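Local coordinates for monalysin (Pseudomonas entomophila, PDB 4MKO), which forms pores in host cell membranes as an aerolysin-like beta-barrel toxin, lysing cells and damaging the intestine of Drosophila, at residues G39-G44 with A93-G98; R53-Y58 with V144-H149; N150-G155 with G171-L176. One frame throughout, in Å; residues are numbered along the deposited sequence.

Interaction 1: residues G39-G44 with A93-G98; sequences GDIYIG and AKYSVG
Residues G39-G44 and A93-G98 run antiparallel, their end-to-end directions 162° apart, with Y42 opposite S96 as a hydrogen-bonded pair and I43 opposite Y95 as a non-hydrogen-bonded one. Y42 N lies nearly on the C=O axis of S96, 2.9 Å from S96 O, and S96 N returns to a lone pair of Y42 O. Two residues on, G44 N reaches K94 O at 2.9 Å in the carbonyl plane. Beyond these bonds a water takes over at each end: one joins D40 O to G98 N, the other G44 O to K94 N.

The side chains divide between the two faces. On the face of Y42 and S96, the fully extended K94 chain crosses the tyrosine obliquely, its CD 3.7 Å from Y42 CE1. S96 OG, in one of two conformers, takes the crowded position between backbone N and carbonyl carbon (chi1 67°), 3.4 Å from Y42 CB. On the other face the Y95 ring, with CG anti to the backbone N, runs alongside I43, whose CG1 is 3.8 Å from Y95 CD1. I41 crosses the same ring, bringing CG2 to 3.5 Å from Y95 CE1, and its CG1 lies beside V97 CG2. Y95 OH is held from outside by a hydrogen bond with Y178 OH.

The pairing sets the short strand 95-96, inside the inferred pore-forming region, against the end of strand 29-43. On the other side of strand 29-43, strand 46-67 bonds to G39 and I41 through T50 and W48. F87 meets the Y95 ring edge-to-face, while I41 and I43 pack on Y178 of strand 173-191.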
loop_
_atom_site.group_PDB
_atom_site.type_symbol
_atom_site.label_atom_id
_atom_site.label_comp_id
_atom_site.label_asym_id
_atom_site.label_seq_id
_atom_site.Cartn_x
_atom_site.Cartn_y
_atom_site.Cartn_z
ATOM N N GLY A 39 -5.473 8.861 -14.472
ATOM C CA GLY A 39 -5.622 10.264 -14.127
ATOM C C GLY A 39 -4.321 10.880 -13.700
ATOM O O GLY A 39 -3.285 10.205 -13.669
ATOM N N ASP A 40 -4.372 12.165 -13.342
ATOM C CA ASP A 40 -3.199 12.912 -12.935
ATOM C C ASP A 40 -2.588 12.520 -11.602
ATOM O O ASP A 40 -3.299 12.288 -10.621
ATOM C CB ASP A 40 -3.505 14.416 -12.873
ATOM C CG ASP A 40 -3.676 15.113 -14.209
ATOM O OD1 ASP A 40 -3.201 14.564 -15.237
ATOM O OD2 ASP A 40 -4.255 16.229 -14.225
ATOM N N ILE A 41 -1.239 12.531 -11.563
ATOM C CA ILE A 41 -0.423 12.433 -10.369
ATOM C C ILE A 41 0.690 13.444 -10.595
ATOM O O ILE A 41 1.274 13.489 -11.690
ATOM C CB ILE A 41 0.110 11.016 -10.020
ATOM C CG1 ILE A 41 -1.064 10.020 -9.766
ATOM C CG2 ILE A 41 1.050 11.082 -8.806
ATOM C CD1 ILE A 41 -0.666 8.644 -9.066
ATOM N N TYR A 42 0.929 14.292 -9.593
ATOM C CA TYR A 42 1.955 15.313 -9.646
ATOM C C TYR A 42 3.271 14.708 -9.171
ATOM O O TYR A 42 3.378 14.274 -8.033
ATOM C CB TYR A 42 1.563 16.531 -8.783
ATOM C CG TYR A 42 2.493 17.718 -8.958
ATOM C CD1 TYR A 42 3.703 17.791 -8.269
ATOM C CD2 TYR A 42 2.148 18.784 -9.786
ATOM C CE1 TYR A 42 4.563 18.878 -8.428
ATOM C CE2 TYR A 42 2.993 19.882 -9.941
ATOM C CZ TYR A 42 4.208 19.916 -9.274
ATOM O OH TYR A 42 5.046 20.990 -9.420
ATOM N N ILE A 43 4.285 14.715 -10.045
ATOM C CA ILE A 43 5.612 14.195 -9.727
ATOM C C ILE A 43 6.626 15.206 -10.259
ATOM O O ILE A 43 6.647 15.468 -11.463
ATOM C CB ILE A 43 5.896 12.782 -10.344
ATOM C CG1 ILE A 43 4.795 11.748 -10.004
ATOM C CG2 ILE A 43 7.283 12.261 -9.884
ATOM C CD1 ILE A 43 4.824 10.479 -10.887
ATOM N N GLY A 44 7.458 15.700 -9.362
ATOM C CA GLY A 44 8.555 16.609 -9.682
ATOM C C GLY A 44 8.128 18.038 -9.914
ATOM O O GLY A 44 8.081 18.833 -8.972
ATOM N N ALA A 93 11.305 13.493 -4.857
ATOM C CA ALA A 93 10.694 14.607 -5.577
ATOM C C ALA A 93 9.398 15.063 -4.928
ATOM O O ALA A 93 8.808 14.323 -4.129
ATOM C CB ALA A 93 10.423 14.193 -7.017
ATOM N N LYS A 94 8.923 16.267 -5.310
ATOM C CA LYS A 94 7.632 16.784 -4.864
ATOM C C LYS A 94 6.591 15.784 -5.424
ATOM O O LYS A 94 6.706 15.352 -6.572
ATOM C CB LYS A 94 7.415 18.208 -5.421
ATOM C CG LYS A 94 6.214 18.940 -4.853
ATOM C CD LYS A 94 6.139 20.354 -5.420
ATOM C CE LYS A 94 4.793 21.001 -5.197
ATOM N NZ LYS A 94 4.723 22.352 -5.817
ATOM N N TYR A 95 5.646 15.343 -4.580
ATOM C CA TYR A 95 4.677 14.322 -4.977
ATOM C C TYR A 95 3.320 14.588 -4.340
ATOM O O TYR A 95 3.247 14.788 -3.123
ATOM C CB TYR A 95 5.174 12.925 -4.520
ATOM C CG TYR A 95 4.323 11.765 -5.005
ATOM C CD1 TYR A 95 4.512 11.215 -6.271
ATOM C CD2 TYR A 95 3.350 11.193 -4.182
ATOM C CE1 TYR A 95 3.727 10.153 -6.725
ATOM C CE2 TYR A 95 2.559 10.132 -4.626
ATOM C CZ TYR A 95 2.744 9.618 -5.901
ATOM O OH TYR A 95 1.958 8.568 -6.338
ATOM N N SER A 96 2.255 14.546 -5.156
ATOM C CA SER A 96 0.882 14.719 -4.665
ATOM C C SER A 96 -0.134 14.159 -5.630
ATOM O O SER A 96 0.110 14.101 -6.839
ATOM C CB SER A 96 0.582 16.187 -4.347
ATOM O OG SER A 96 0.579 16.968 -5.527
ATOM N N VAL A 97 -1.285 13.736 -5.090
ATOM C CA VAL A 97 -2.385 13.216 -5.891
ATOM C C VAL A 97 -3.699 13.770 -5.349
ATOM O O VAL A 97 -3.868 13.878 -4.128
ATOM C CB VAL A 97 -2.395 11.667 -6.068
ATOM C CG1 VAL A 97 -2.617 10.941 -4.751
ATOM C CG2 VAL A 97 -3.416 11.230 -7.117
ATOM N N GLY A 98 -4.605 14.095 -6.272
ATOM C CA GLY A 98 -5.936 14.590 -5.950
ATOM C C GLY A 98 -6.778 13.496 -5.329
ATOM O O GLY A 98 -6.584 12.311 -5.619
HETATM O O HOH W 1 -4.357 14.191 -9.080
HETATM O O HOH W 2 10.568 17.814 -7.160
#

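Interaction 2: residues R53-Y58 with V144-H149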
loop_
_atom_site.group_PDB
_atom_site.type_symbol
_atom_site.label_atom_id
_atom_site.label_comp_id
_atom_site.label_asym_id
_atom_site.label_seq_id
_atom_site.Cartn_x
_atom_site.Cartn_y
_atom_site.Cartn_z
ATOM N N ARG A 53 -3.069 1.000 -10.054
ATOM C CA ARG A 53 -3.875 -0.139 -9.622
ATOM C C ARG A 53 -3.370 -0.601 -8.262
ATOM O O ARG A 53 -2.169 -0.481 -8.003
ATOM C CB ARG A 53 -3.876 -1.304 -10.646
ATOM C CG ARG A 53 -2.496 -1.921 -10.917
ATOM C CD ARG A 53 -2.634 -3.374 -11.390
ATOM N NE ARG A 53 -3.115 -4.229 -10.295
ATOM C CZ ARG A 53 -3.547 -5.483 -10.426
ATOM N NH1 ARG A 53 -3.568 -6.069 -11.624
ATOM N NH2 ARG A 53 -3.963 -6.158 -9.367
ATOM N N PRO A 54 -4.247 -1.156 -7.395
ATOM C CA PRO A 54 -3.737 -1.732 -6.133
ATOM C C PRO A 54 -2.974 -2.998 -6.481
ATOM O O PRO A 54 -3.363 -3.695 -7.426
ATOM C CB PRO A 54 -5.021 -2.097 -5.333
ATOM C CG PRO A 54 -6.190 -1.585 -6.145
ATOM C CD PRO A 54 -5.697 -1.414 -7.566
ATOM N N VAL A 55 -1.913 -3.324 -5.725
ATOM C CA VAL A 55 -1.161 -4.555 -6.018
ATOM C C VAL A 55 -0.878 -5.412 -4.790
ATOM O O VAL A 55 -0.610 -6.609 -4.934
ATOM C CB VAL A 55 0.156 -4.293 -6.809
ATOM C CG1 VAL A 55 -0.137 -3.865 -8.257
ATOM C CG2 VAL A 55 1.076 -3.279 -6.092
ATOM N N PHE A 56 -0.810 -4.784 -3.608
ATOM C CA PHE A 56 -0.424 -5.540 -2.416
ATOM C C PHE A 56 -0.992 -4.896 -1.174
ATOM O O PHE A 56 -1.351 -3.723 -1.181
ATOM C CB PHE A 56 1.124 -5.572 -2.345
ATOM C CG PHE A 56 1.690 -6.772 -1.607
ATOM C CD1 PHE A 56 1.796 -8.008 -2.236
ATOM C CD2 PHE A 56 2.154 -6.653 -0.303
ATOM C CE1 PHE A 56 2.306 -9.118 -1.555
ATOM C CE2 PHE A 56 2.686 -7.758 0.371
ATOM C CZ PHE A 56 2.750 -8.983 -0.258
ATOM N N ALA A 57 -1.092 -5.668 -0.107
ATOM C CA ALA A 57 -1.534 -5.121 1.180
ATOM C C ALA A 57 -0.718 -5.820 2.219
ATOM O O ALA A 57 -0.527 -7.034 2.116
ATOM C CB ALA A 57 -3.014 -5.365 1.401
ATOM N N TYR A 58 -0.172 -5.070 3.179
ATOM C CA TYR A 58 0.642 -5.740 4.195
ATOM C C TYR A 58 0.482 -5.093 5.551
ATOM O O TYR A 58 -0.076 -3.999 5.657
ATOM C CB TYR A 58 2.118 -5.872 3.774
ATOM C CG TYR A 58 2.875 -4.568 3.783
ATOM C CD1 TYR A 58 2.842 -3.712 2.685
ATOM C CD2 TYR A 58 3.675 -4.212 4.867
ATOM C CE1 TYR A 58 3.562 -2.521 2.677
ATOM C CE2 TYR A 58 4.399 -3.020 4.869
ATOM C CZ TYR A 58 4.326 -2.174 3.774
ATOM O OH TYR A 58 5.028 -1.007 3.740
ATOM N N VAL A 144 -1.439 -1.622 5.403
ATOM C CA VAL A 144 -0.912 -0.741 4.360
ATOM C C VAL A 144 -1.433 -1.231 3.012
ATOM O O VAL A 144 -1.354 -2.430 2.703
ATOM C CB VAL A 144 0.626 -0.695 4.359
ATOM C CG1 VAL A 144 1.153 0.092 3.158
ATOM C CG2 VAL A 144 1.164 -0.094 5.657
ATOM N N LEU A 145 -1.957 -0.297 2.210
ATOM C CA LEU A 145 -2.437 -0.555 0.859
ATOM C C LEU A 145 -1.374 -0.069 -0.101
ATOM O O LEU A 145 -0.969 1.092 -0.042
ATOM C CB LEU A 145 -3.798 0.128 0.577
ATOM C CG LEU A 145 -4.930 -0.252 1.543
ATOM C CD1 LEU A 145 -6.149 0.678 1.375
ATOM C CD2 LEU A 145 -5.323 -1.748 1.402
ATOM N N VAL A 146 -0.900 -0.973 -0.965
ATOM C CA VAL A 146 0.169 -0.696 -1.935
ATOM C C VAL A 146 -0.366 -0.643 -3.356
ATOM O O VAL A 146 -1.085 -1.553 -3.789
ATOM C CB VAL A 146 1.333 -1.721 -1.813
ATOM C CG1 VAL A 146 2.489 -1.353 -2.751
ATOM C CG2 VAL A 146 1.830 -1.820 -0.363
ATOM N N TYR A 147 0.050 0.399 -4.096
ATOM C CA TYR A 147 -0.383 0.642 -5.476
ATOM C C TYR A 147 0.796 0.686 -6.430
ATOM O O TYR A 147 1.881 1.146 -6.052
ATOM C CB TYR A 147 -1.155 1.997 -5.550
ATOM C CG TYR A 147 -2.344 2.012 -4.621
ATOM C CD1 TYR A 147 -2.190 2.313 -3.269
ATOM C CD2 TYR A 147 -3.595 1.578 -5.053
ATOM C CE1 TYR A 147 -3.260 2.235 -2.385
ATOM C CE2 TYR A 147 -4.682 1.516 -4.180
ATOM C CZ TYR A 147 -4.500 1.824 -2.840
ATOM O OH TYR A 147 -5.552 1.773 -1.961
ATOM N N ALA A 148 0.580 0.196 -7.658
ATOM C CA ALA A 148 1.576 0.287 -8.726
ATOM C C ALA A 148 1.089 1.387 -9.667
ATOM O O ALA A 148 -0.124 1.549 -9.881
ATOM C CB ALA A 148 1.699 -1.035 -9.483
ATOM N N HIS A 149 2.037 2.143 -10.217
ATOM C CA HIS A 149 1.702 3.258 -11.067
ATOM C C HIS A 149 2.583 3.281 -12.303
ATOM O O HIS A 149 3.765 2.940 -12.225
ATOM C CB HIS A 149 1.995 4.570 -10.302
ATOM C CG HIS A 149 1.342 4.705 -8.962
ATOM N ND1 HIS A 149 0.081 5.251 -8.828
ATOM C CD2 HIS A 149 1.789 4.335 -7.742
ATOM C CE1 HIS A 149 -0.184 5.231 -7.531
ATOM N NE2 HIS A 149 0.809 4.683 -6.842
#
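The ring of Y58 lies beside V144 and crosses V146 obliquely, so the two valines meet it differently. V144 CB sits over one face, a CH-pi contact 4.0 Å from the centroid of the Y58 ring, whereas V146 CG2 comes in at the edge, in the ring plane, 3.6 Å from Y58 CE1. The crowded first torsion of Y58 (chi1 71°) turns the ring back over this neighbouring strand. F56 does the reverse: its CB stays 3.9 Å from V146 CB, but its ring leads off to meet W31 edge-to-face. Further along, V55 CG1 packs 3.6 Å from A148 CB. P54 and Y147 are a non-hydrogen-bonded pair whose side chains diverge, yet the two cross obliquely, P54 CB 3.8 Å from Y147 CE2. The R53 guanidinium folds back on its own strand, gripping P54 O side-on with NE and NH2, with P54 O in the guanidinium plane.

The backbone explains why V55 and F56 can both face V146. V146 O accepts two bonds, a nearly straight one from V55 N at 2.8 Å and a longer one from F56 N, which approaches from above the carbonyl plane. V55 phi/psi of -133/-27° breaks the extended run. This is a classic beta bulge, shifting the register by one between strands 46-67 and 136-151, antiparallel neighbours in the main mixed sheet, here buried, of an aerolysin-like pore-forming toxin.

Interaction 3: residues N150-G155 with G171-L176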
loop_
_atom_site.group_PDB
_atom_site.type_symbol
_atom_site.label_atom_id
_atom_site.label_comp_id
_atom_site.label_asym_id
_atom_site.label_seq_id
_atom_site.Cartn_x
_atom_site.Cartn_y
_atom_site.Cartn_z
ATOM N N ASN A 150 2.018 3.739 -13.417
ATOM C CA ASN A 150 2.756 4.047 -14.631
ATOM C C ASN A 150 2.429 5.508 -14.927
ATOM O O ASN A 150 1.342 5.793 -15.437
ATOM C CB ASN A 150 2.406 3.165 -15.846
ATOM C CG ASN A 150 3.038 3.732 -17.125
ATOM O OD1 ASN A 150 3.780 4.729 -17.087
ATOM N ND2 ASN A 150 2.764 3.148 -18.276
ATOM N N ALA A 151 3.330 6.413 -14.548
ATOM C CA ALA A 151 3.205 7.849 -14.815
ATOM C C ALA A 151 3.780 8.021 -16.213
ATOM O O ALA A 151 5.007 7.995 -16.407
ATOM C CB ALA A 151 3.984 8.655 -13.776
ATOM N N THR A 152 2.876 8.073 -17.203
ATOM C CA THR A 152 3.258 8.131 -18.623
ATOM C C THR A 152 4.073 9.407 -18.921
ATOM O O THR A 152 3.809 10.479 -18.362
ATOM C CB THR A 152 2.051 7.902 -19.561
ATOM O OG1 THR A 152 1.209 9.054 -19.586
ATOM C CG2 THR A 152 1.245 6.644 -19.200
ATOM N N SER A 153 5.141 9.242 -19.725
ATOM C CA SER A 153 6.078 10.317 -20.124
ATOM C C SER A 153 6.947 10.884 -18.979
ATOM O O SER A 153 7.834 11.682 -19.262
ATOM C CB SER A 153 5.360 11.464 -20.844
ATOM O OG SER A 153 4.566 10.983 -21.911
ATOM N N ALA A 154 6.757 10.448 -17.708
ATOM C CA ALA A 154 7.482 11.024 -16.566
ATOM C C ALA A 154 8.929 10.562 -16.382
ATOM O O ALA A 154 9.646 11.119 -15.560
ATOM C CB ALA A 154 6.692 10.764 -15.281
ATOM N N GLY A 155 9.318 9.520 -17.097
ATOM C CA GLY A 155 10.613 8.855 -16.938
ATOM C C GLY A 155 11.872 9.598 -17.336
ATOM O O GLY A 155 12.945 9.278 -16.827
ATOM N N GLY A 171 7.717 3.909 -27.856
ATOM C CA GLY A 171 8.078 4.729 -29.007
ATOM C C GLY A 171 9.182 5.673 -28.570
ATOM O O GLY A 171 10.211 5.215 -28.056
ATOM N N SER A 172 8.913 6.993 -28.632
ATOM C CA SER A 172 9.862 8.046 -28.238
ATOM C C SER A 172 9.578 8.679 -26.861
ATOM O O SER A 172 10.264 9.613 -26.429
ATOM C CB SER A 172 9.943 9.104 -29.331
ATOM O OG SER A 172 10.441 8.497 -30.517
ATOM N N ARG A 173 8.614 8.107 -26.144
ATOM C CA ARG A 173 8.194 8.526 -24.816
ATOM C C ARG A 173 8.866 7.594 -23.793
ATOM O O ARG A 173 9.164 6.446 -24.139
ATOM C CB ARG A 173 6.660 8.369 -24.778
ATOM C CG ARG A 173 5.965 8.529 -23.465
ATOM C CD ARG A 173 4.500 8.275 -23.703
ATOM N NE ARG A 173 4.065 7.045 -23.053
ATOM C CZ ARG A 173 2.909 6.443 -23.287
ATOM N NH1 ARG A 173 2.067 6.936 -24.185
ATOM N NH2 ARG A 173 2.584 5.344 -22.624
ATOM N N VAL A 174 9.067 8.073 -22.543
ATOM C CA VAL A 174 9.653 7.279 -21.436
ATOM C C VAL A 174 8.668 7.289 -20.240
ATOM O O VAL A 174 8.419 8.339 -19.640
ATOM C CB VAL A 174 11.071 7.753 -21.015
ATOM C CG1 VAL A 174 11.652 6.852 -19.922
ATOM C CG2 VAL A 174 12.021 7.790 -22.211
ATOM N N ASP A 175 8.125 6.121 -19.917
ATOM C CA ASP A 175 7.166 5.944 -18.813
ATOM C C ASP A 175 7.880 5.670 -17.501
ATOM O O ASP A 175 8.995 5.138 -17.517
ATOM C CB ASP A 175 6.183 4.816 -19.154
ATOM C CG ASP A 175 5.176 5.176 -20.235
ATOM O OD1 ASP A 175 5.201 6.330 -20.712
ATOM O OD2 ASP A 175 4.364 4.309 -20.597
ATOM N N LEU A 176 7.255 6.039 -16.366
ATOM C CA LEU A 176 7.851 5.838 -15.048
ATOM C C LEU A 176 6.971 4.911 -14.205
ATOM O O LEU A 176 5.812 5.230 -13.930
ATOM C CB LEU A 176 8.067 7.189 -14.336
ATOM C CG LEU A 176 8.752 7.136 -12.966
ATOM C CD1 LEU A 176 10.205 6.636 -13.065
ATOM C CD2 LEU A 176 8.741 8.509 -12.284
HETATM O O HOH W 3 8.827 10.811 -22.028
#
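D175 is the side chain round which this contact is arranged. Its CG stands anti to the carbonyl carbon (chi1 -72°), and both carboxylate oxygens take two hydrogen bonds each. R173, on the same strand, reaches it by leaving the backbone extended and then bending at chi3 (112°); NE and NH2 grip the carboxylate side-on, in the guanidinium plane, NE meeting the syn lone pair of OD1 and NH2 that of OD2. The salt bridge measures 2.7 Å from R173 NE to D175 OD1.

The second bond to each oxygen comes from the other segment, above the carboxylate plane. N150, with CG anti to its backbone N, presents ND2 3.0 Å from D175 OD2; its amide is turned 53° against the carboxylate. S153 N donates to D175 OD1 at 3.1 Å. T152 places CB over one face of the R173 guanidinium, offset toward its rim, while its OG1 bonds G49 O on strand 46-67. S153 OG, anti to its carbonyl carbon, comes within 3.2 Å of R173 CG.

The backbone sets this up. A151 and L176 form an antiparallel hydrogen-bonded pair, with A151 N 2.8 Å from L176 O, before the chain reverses in a type II beta turn from A151 to A154. G155 N then meets V174 O at 2.9 Å from above the carbonyl plane. G155 CA, without a side chain, packs 3.7 Å from V174 CG1. L176 CB lies 3.9 Å from A154 CB.

With an arginine and two N-H donors around it, the D175 carboxylate is probably kept ionised. The charge of this buried aspartate is thus met by a guanidinium that grips it edge-on, in plane, by the side-chain amide of N150 and by the backbone of the turn.

All three contacts belong to one curved sheet. Interactions 2 and 3 follow each other along strand 136-151, their segments adjoining at H149 and N150 although their centres are 21 Å apart. Interaction 1 touches both: I41 CD1 packs 3.5 Å from H149 ND1, and I43 CD1 lies 3.5 Å from A151 CB. H149 itself bonds T52 and S180 and stacks on Y178, which also meets Y95. Interactions 1 and 2 have centres about 17 Å apart, interactions 1 and 3 about 14 Å. A bound mercury ion sits about 3 Å from the side chain of P54 in interaction 2, and the side chain of Y95 is about 13 Å from a bound mercury.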